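PDB 5HX0: sialidase domain-containing protein from Dyadobacter fermentans, which is of unknown function but adopts a six-bladed beta-propeller fold with a BNR-repeat-like domain, consistent with a relationship to non-viral sialidases. Local coordinates for residues Phe56-Pro61 with Gln392-Ser397; Ala74-Pro79 with Pro94-Val99; Cys139-Trp144 with Gly169-Arg174. One frame throughout, in Å; residues are numbered along the deposited sequence.

Contact 1 of 3, residues Phe56-Pro61 with Gln392-Ser397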
# COMPACT_ATOMS: atom_id res chain seq x y z
N PHE A 56 -9.02 1.18 12.54
CA PHE A 56 -8.54 2.12 11.54
C PHE A 56 -8.89 3.55 11.92
O PHE A 56 -9.93 3.83 12.50
CB PHE A 56 -9.13 1.82 10.13
CG PHE A 56 -8.59 0.56 9.51
CD1 PHE A 56 -7.24 0.48 9.17
CD2 PHE A 56 -9.40 -0.54 9.29
CE1 PHE A 56 -6.70 -0.69 8.60
CE2 PHE A 56 -8.88 -1.71 8.72
CZ PHE A 56 -7.51 -1.78 8.37
N HIS A 57 -7.98 4.45 11.56
CA HIS A 57 -8.24 5.87 11.52
C HIS A 57 -8.65 6.18 10.08
O HIS A 57 -7.84 6.03 9.16
CB HIS A 57 -6.98 6.61 11.96
CG HIS A 57 -7.13 8.09 12.10
ND1 HIS A 57 -7.18 8.94 11.01
CD2 HIS A 57 -7.18 8.88 13.20
CE1 HIS A 57 -7.28 10.19 11.44
NE2 HIS A 57 -7.27 10.18 12.76
N ALA A 58 -9.91 6.56 9.87
CA ALA A 58 -10.45 6.87 8.55
C ALA A 58 -10.79 8.35 8.53
O ALA A 58 -11.55 8.81 9.39
CB ALA A 58 -11.69 6.02 8.22
N ALA A 59 -10.23 9.10 7.58
CA ALA A 59 -10.36 10.55 7.68
C ALA A 59 -10.20 11.22 6.32
O ALA A 59 -9.73 10.62 5.35
CB ALA A 59 -9.34 11.12 8.68
N PHE A 60 -10.59 12.50 6.26
CA PHE A 60 -10.32 13.41 5.15
C PHE A 60 -10.99 12.93 3.86
O PHE A 60 -10.29 12.57 2.90
CB PHE A 60 -8.79 13.56 4.94
CG PHE A 60 -8.01 13.71 6.25
CD1 PHE A 60 -8.38 14.69 7.18
CD2 PHE A 60 -6.95 12.88 6.55
CE1 PHE A 60 -7.69 14.84 8.40
CE2 PHE A 60 -6.25 13.00 7.77
CZ PHE A 60 -6.61 13.99 8.69
N PRO A 61 -12.32 12.90 3.78
CA PRO A 61 -12.97 12.36 2.58
C PRO A 61 -13.13 13.38 1.46
O PRO A 61 -13.17 14.60 1.68
CB PRO A 61 -14.34 11.93 3.10
CG PRO A 61 -14.66 13.04 4.16
CD PRO A 61 -13.30 13.31 4.82
N GLN A 392 -12.09 7.38 14.60
CA GLN A 392 -12.26 8.27 13.46
C GLN A 392 -12.87 7.49 12.29
O GLN A 392 -12.29 6.49 11.84
CB GLN A 392 -10.92 8.88 13.06
CG GLN A 392 -10.58 10.18 13.78
CD GLN A 392 -10.42 10.00 15.28
OE1 GLN A 392 -9.94 8.97 15.75
NE2 GLN A 392 -10.83 11.01 16.06
N HIS A 393 -14.04 7.91 11.83
CA HIS A 393 -14.77 7.20 10.78
C HIS A 393 -15.31 8.22 9.78
O HIS A 393 -15.36 9.43 10.04
CB HIS A 393 -15.91 6.35 11.39
CG HIS A 393 -16.96 7.14 12.12
ND1 HIS A 393 -16.79 7.61 13.41
CD2 HIS A 393 -18.19 7.55 11.74
CE1 HIS A 393 -17.87 8.27 13.79
NE2 HIS A 393 -18.73 8.27 12.79
N ILE A 394 -15.73 7.72 8.61
CA ILE A 394 -16.41 8.56 7.62
C ILE A 394 -17.91 8.55 7.92
O ILE A 394 -18.51 7.50 8.14
CB ILE A 394 -16.14 8.07 6.19
CG1 ILE A 394 -14.63 7.71 6.01
CG2 ILE A 394 -16.64 9.12 5.16
CD1 ILE A 394 -13.67 8.89 6.32
N ALA A 395 -18.53 9.73 7.87
CA ALA A 395 -19.95 9.88 8.12
C ALA A 395 -20.50 10.91 7.14
O ALA A 395 -19.76 11.50 6.34
CB ALA A 395 -20.20 10.30 9.57
N GLY A 396 -21.80 11.14 7.21
CA GLY A 396 -22.39 12.15 6.35
C GLY A 396 -23.74 12.59 6.89
O GLY A 396 -24.35 11.93 7.74
N SER A 397 -24.18 13.72 6.38
CA SER A 397 -25.51 14.25 6.63
C SER A 397 -26.18 14.41 5.28
O SER A 397 -25.61 15.04 4.38
CB SER A 397 -25.44 15.59 7.36
OG SER A 397 -24.87 15.46 8.65
O HOH W 1 -9.84 5.56 14.68

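Contact 2 of 3, residues Ala74-Pro79 with Pro94-Val99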
# COMPACT_ATOMS: atom_id res chain seq x y z
N ALA A 74 -13.50 8.85 -1.61
CA ALA A 74 -12.10 8.53 -1.31
C ALA A 74 -11.78 9.04 0.08
O ALA A 74 -12.27 10.10 0.48
CB ALA A 74 -11.16 9.19 -2.32
N PHE A 75 -10.94 8.30 0.81
CA PHE A 75 -10.49 8.79 2.11
C PHE A 75 -9.14 8.17 2.44
O PHE A 75 -8.66 7.24 1.78
CB PHE A 75 -11.52 8.52 3.23
CG PHE A 75 -11.84 7.05 3.45
CD1 PHE A 75 -12.73 6.39 2.61
CD2 PHE A 75 -11.29 6.35 4.51
CE1 PHE A 75 -13.06 5.06 2.80
CE2 PHE A 75 -11.62 5.01 4.72
CZ PHE A 75 -12.50 4.37 3.87
N ARG A 76 -8.51 8.76 3.45
CA ARG A 76 -7.25 8.26 3.99
C ARG A 76 -7.57 7.21 5.05
O ARG A 76 -8.33 7.48 5.98
CB ARG A 76 -6.45 9.39 4.63
CG ARG A 76 -5.12 8.94 5.31
CD ARG A 76 -4.52 10.12 6.11
NE ARG A 76 -3.19 9.83 6.68
CZ ARG A 76 -3.00 9.28 7.88
NH1 ARG A 76 -4.04 8.93 8.65
NH2 ARG A 76 -1.76 9.08 8.32
N ARG A 77 -6.97 6.03 4.92
CA ARG A 77 -7.09 4.99 5.94
C ARG A 77 -5.71 4.61 6.45
O ARG A 77 -4.80 4.35 5.66
CB ARG A 77 -7.84 3.76 5.41
CG ARG A 77 -8.20 2.81 6.56
CD ARG A 77 -9.11 1.67 6.10
NE ARG A 77 -8.35 0.68 5.33
CZ ARG A 77 -8.77 -0.55 5.07
NH1 ARG A 77 -8.01 -1.38 4.35
NH2 ARG A 77 -9.94 -0.96 5.55
N ALA A 78 -5.57 4.58 7.77
CA ALA A 78 -4.33 4.23 8.44
C ALA A 78 -4.68 3.44 9.69
O ALA A 78 -5.82 3.51 10.17
CB ALA A 78 -3.52 5.48 8.81
N PRO A 79 -3.74 2.67 10.23
CA PRO A 79 -4.01 1.99 11.50
C PRO A 79 -4.41 2.98 12.57
O PRO A 79 -3.84 4.07 12.68
CB PRO A 79 -2.68 1.30 11.84
CG PRO A 79 -2.00 1.10 10.52
CD PRO A 79 -2.41 2.31 9.68
N PRO A 94 3.41 5.57 7.99
CA PRO A 94 3.90 5.09 6.68
C PRO A 94 2.87 4.27 5.92
O PRO A 94 2.89 4.25 4.69
CB PRO A 94 5.13 4.24 7.05
CG PRO A 94 4.87 3.79 8.50
CD PRO A 94 4.18 5.00 9.12
N ASN A 95 1.94 3.63 6.63
CA ASN A 95 0.96 2.77 5.96
C ASN A 95 -0.40 3.42 5.77
O ASN A 95 -1.40 2.71 5.65
CB ASN A 95 0.83 1.46 6.73
CG ASN A 95 2.11 0.65 6.69
OD1 ASN A 95 2.86 0.60 7.67
ND2 ASN A 95 2.40 0.07 5.53
N SER A 96 -0.47 4.76 5.72
CA SER A 96 -1.72 5.41 5.36
C SER A 96 -1.89 5.35 3.85
O SER A 96 -1.00 5.77 3.09
CB SER A 96 -1.78 6.86 5.88
OG SER A 96 -0.81 7.70 5.24
N TYR A 97 -3.00 4.77 3.41
CA TYR A 97 -3.31 4.57 2.00
C TYR A 97 -4.53 5.38 1.59
O TYR A 97 -5.35 5.78 2.40
CB TYR A 97 -3.58 3.09 1.70
CG TYR A 97 -2.47 2.14 2.12
CD1 TYR A 97 -1.14 2.55 2.13
CD2 TYR A 97 -2.76 0.84 2.50
CE1 TYR A 97 -0.10 1.67 2.50
CE2 TYR A 97 -1.75 -0.05 2.88
CZ TYR A 97 -0.43 0.36 2.88
OH TYR A 97 0.56 -0.55 3.27
N LEU A 98 -4.65 5.60 0.29
CA LEU A 98 -5.83 6.22 -0.29
C LEU A 98 -6.80 5.11 -0.69
O LEU A 98 -6.45 4.26 -1.51
CB LEU A 98 -5.45 7.09 -1.48
CG LEU A 98 -4.32 8.12 -1.29
CD1 LEU A 98 -4.19 9.02 -2.54
CD2 LEU A 98 -4.50 8.98 -0.03
N VAL A 99 -7.99 5.10 -0.09
CA VAL A 99 -8.97 4.05 -0.35
C VAL A 99 -10.33 4.68 -0.66
O VAL A 99 -10.53 5.88 -0.50
CB VAL A 99 -9.09 3.07 0.85
CG1 VAL A 99 -7.74 2.42 1.16
CG2 VAL A 99 -9.62 3.77 2.06
O HOH W 2 0.86 9.44 6.56

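Contact 3 of 3, residues Cys139-Trp144 with Gly169-Arg174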
# COMPACT_ATOMS: atom_id res chain seq x y z
N CYS A 139 -7.14 12.55 -8.65
CA CYS A 139 -7.08 12.33 -7.20
C CYS A 139 -5.77 12.92 -6.69
O CYS A 139 -4.72 12.29 -6.81
CB CYS A 139 -7.21 10.84 -6.86
SG CYS A 139 -7.19 10.53 -5.07
N ALA A 140 -5.84 14.12 -6.12
CA ALA A 140 -4.66 14.77 -5.57
C ALA A 140 -4.36 14.24 -4.18
O ALA A 140 -5.27 13.87 -3.41
CB ALA A 140 -4.87 16.29 -5.52
N SER A 141 -3.08 14.17 -3.86
CA SER A 141 -2.67 13.72 -2.53
C SER A 141 -1.34 14.38 -2.19
O SER A 141 -0.84 15.23 -2.94
CB SER A 141 -2.59 12.18 -2.50
OG SER A 141 -2.24 11.71 -1.20
N TYR A 142 -0.77 13.98 -1.06
CA TYR A 142 0.59 14.37 -0.67
C TYR A 142 1.05 13.37 0.38
O TYR A 142 0.26 12.59 0.91
CB TYR A 142 0.67 15.81 -0.16
CG TYR A 142 -0.33 16.21 0.93
CD1 TYR A 142 0.01 16.11 2.27
CD2 TYR A 142 -1.59 16.74 0.60
CE1 TYR A 142 -0.86 16.51 3.27
CE2 TYR A 142 -2.48 17.14 1.62
CZ TYR A 142 -2.09 17.01 2.95
OH TYR A 142 -2.93 17.38 3.98
N GLY A 143 2.37 13.36 0.66
CA GLY A 143 2.97 12.24 1.36
C GLY A 143 3.96 12.62 2.45
O GLY A 143 4.47 13.75 2.52
N TRP A 144 4.25 11.60 3.28
CA TRP A 144 5.20 11.66 4.39
C TRP A 144 6.13 10.47 4.31
O TRP A 144 5.67 9.33 4.21
CB TRP A 144 4.47 11.61 5.75
CG TRP A 144 3.67 12.83 6.04
CD1 TRP A 144 2.32 12.98 5.89
CD2 TRP A 144 4.17 14.07 6.54
NE1 TRP A 144 1.95 14.26 6.27
CE2 TRP A 144 3.08 14.95 6.67
CE3 TRP A 144 5.45 14.54 6.88
CZ2 TRP A 144 3.21 16.26 7.15
CZ3 TRP A 144 5.59 15.83 7.36
CH2 TRP A 144 4.48 16.68 7.48
N GLY A 169 5.43 16.38 -0.01
CA GLY A 169 4.69 17.20 -0.95
C GLY A 169 3.77 16.36 -1.83
O GLY A 169 3.48 15.19 -1.56
N GLY A 170 3.32 16.98 -2.92
CA GLY A 170 2.16 16.49 -3.64
C GLY A 170 2.44 15.41 -4.68
O GLY A 170 3.56 15.23 -5.17
N TYR A 171 1.37 14.68 -5.01
CA TYR A 171 1.33 13.80 -6.17
C TYR A 171 -0.13 13.61 -6.53
O TYR A 171 -1.00 13.72 -5.67
CB TYR A 171 2.01 12.45 -5.91
CG TYR A 171 1.90 11.82 -4.52
CD1 TYR A 171 0.82 11.02 -4.17
CD2 TYR A 171 2.93 11.97 -3.61
CE1 TYR A 171 0.75 10.40 -2.91
CE2 TYR A 171 2.88 11.38 -2.36
CZ TYR A 171 1.80 10.60 -2.01
OH TYR A 171 1.81 10.01 -0.77
N VAL A 172 -0.40 13.38 -7.80
CA VAL A 172 -1.76 13.29 -8.33
C VAL A 172 -1.89 12.01 -9.14
O VAL A 172 -1.03 11.73 -9.99
CB VAL A 172 -2.10 14.52 -9.21
CG1 VAL A 172 -3.55 14.46 -9.67
CG2 VAL A 172 -1.84 15.81 -8.45
N LEU A 173 -2.93 11.24 -8.87
CA LEU A 173 -3.29 10.10 -9.70
C LEU A 173 -4.45 10.49 -10.62
O LEU A 173 -5.27 11.35 -10.30
CB LEU A 173 -3.70 8.91 -8.83
CG LEU A 173 -2.59 8.79 -7.79
CD1 LEU A 173 -3.14 8.32 -6.51
CD2 LEU A 173 -1.47 7.92 -8.30
N ARG A 174 -4.53 9.79 -11.74
CA ARG A 174 -5.49 10.12 -12.78
C ARG A 174 -6.14 8.84 -13.29
O ARG A 174 -5.47 7.83 -13.50
CB ARG A 174 -4.75 10.82 -13.92
CG ARG A 174 -5.50 11.81 -14.68
CD ARG A 174 -4.53 12.69 -15.49
NE ARG A 174 -5.28 13.52 -16.41
CZ ARG A 174 -5.65 13.11 -17.62
NH1 ARG A 174 -5.29 11.89 -18.04
NH2 ARG A 174 -6.35 13.91 -18.41

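Contact 1 of 3, residues Phe56-Pro61 with Gln392-Ser397
Strands 56-61 and 393-397 approach to 5.4 Å between their segment axes with their N-to-C directions 44° apart, and His57 and Ala58 face Gln392 and His393 with little continuous pairing. A single direct backbone hydrogen bond spans them, Ala58 N to Gln392 O at 3.1 Å, and its donor stands above the carbonyl plane, 54° out of it. Beside it, Gln392 N donates to water 1, which also lies 2.8 Å from Phe56 O.

Gln392 packs on His57, and Ile394 on Ala58, Ala59 and Pro61. His57 CG is anti to the backbone N (chi1 -174°), and the ring beyond it receives Gln392 CB over one face, 3.9 Å from the ring centroid, a CH-pi contact. Gln392 CG follows, 3.5 Å from His57 NE2. Both polar ends then turn to Asp365: His57 NE2 bonds its carboxylate and Gln392 NE2 its main-chain oxygen. Further along, Ile394 CD1 reaches 4.0 Å from Ala58 CB and 3.7 Å from Ala59 N, while the other branch, CG2, touches Pro61 CB at 4.2 Å.

Strand 56-65 begins one propeller blade and strand 393-401 belongs to the blade that closes the ring. The Gln392-His57 and Ile394 contacts imply a seam made by apolar and CH-pi packing, with one direct main-chain bond and Asp365 tying the two polar side chains together.

Contact 2 of 3, residues Ala74-Pro79 with Pro94-Val99
Phe75 with Val99 and Arg77 with Tyr97 are antiparallel hydrogen-bonded pairs joining the second and third strands, 71-79 and 97-103, of one beta-propeller blade. The evidence is a four-bond ladder: both pairs are closed by reciprocal N-H to O bonds, Phe75 N to Val99 O measuring 2.8 Å and Val99 N to Phe75 O being almost straight at 179°. Arg76 and Leu98 form the non-hydrogen-bonded pair between them, on the other face of the sheet from Phe75, Arg77, Tyr97 and Val99.

On that latter face the Phe75 ring takes Val99 CG2 over one side, offset toward the rim, with 3.6 Å to the ring centroid. The same methyl touches Arg77 CB at 3.8 Å, while Arg77 NH2 bonds Tyr51 OH. Asn95 ND2 donates to Tyr97 OH at 3.0 Å, and both groups also reach the second subunit, Asn95 to Pro94 O and Tyr97 OH to His119 O there.

Arg76 runs extended from CG to NE, its NE bonded to Gln125 OE1. Ser96 OG bonds Ser124 O, and Ser96 CB lies over one face of the guanidinium, 3.3 Å from Arg76 NH2. Water 2, in plane at the guanidinium edge, accepts from Arg76 NH2 at 3.2 Å and donates to Ser96 OG at 2.7 Å.

Contact 3 of 3, residues Cys139-Trp144 with Gly169-Arg174
Cys139 opens the pairing with Leu173 through two main-chain bonds, Cys139 N to Leu173 O at 2.8 Å and Leu173 N to Cys139 O at 2.9 Å. Their side chains share a face of the sheet but approach no closer than 4.5 Å, Cys139 CB to Leu173 CB. Ala140 follows as the non-hydrogen-bonded partner of Val172, with Ala140 CB 4.2 Å from Val172 CG2 on the opposite face, where Trp222 of a neighbouring sheet packs against both.

At Ser141 the ladder resumes with Tyr171. Ser141 N donates a hydrogen bond to Tyr171 O at 2.8 Å, bent to 143°, and Tyr171 N returns one to Ser141 O. Ser141 OG lies 3.7 Å from Tyr171 CE1 and bonds Gln125 O. The two segments lie on the second and third strands, 137-145 and 165-175, of a propeller blade; Gln125 lies on the strand preceding them.

Tyr142 comes next, facing Gly170. Its CB sits 3.2 Å from Gly169 O, and its ring leads away from strand 165-175 to meet Tyr207 and a bound acetate, probably from the crystallisation liquor. Tyr142 CA lies over one face of the Tyr171 ring, offset toward the rim; Tyr171 CG stands between its own backbone N and carbonyl carbon (chi1 35°), on the side from which the ring extends beneath Tyr142 and Gly143.

Gly143 N donates to Gly169 O, a bent bond of 137°. With no side chain on Gly143, its CA comes to 3.3 Å from Tyr171 OH, the hydroxyl that bonds Ser124 OG.

The three contacts follow a path from blade to blade. Contact 1 joins the closing blade to the first strand, 56-65, of the blade that holds contact 2, and the two centres are 11 Å apart; strands 56-65 and 71-79 are neighbours there, with His57 N 2.7 Å from Ala78 O. Contact 3 belongs to the next blade, 12 Å from contact 2 between centres, and Leu98 CD1 packs on Ser141 CB at 3.5 Å. Contacts 1 and 3 lie 19 Å apart between centres, nearest atoms about 7 Å. Along the chain, contacts 2 and 3 come in series inside the long loop closed by contact 1, which packs the blade built from both chain ends against the blade beginning with strand 56-65.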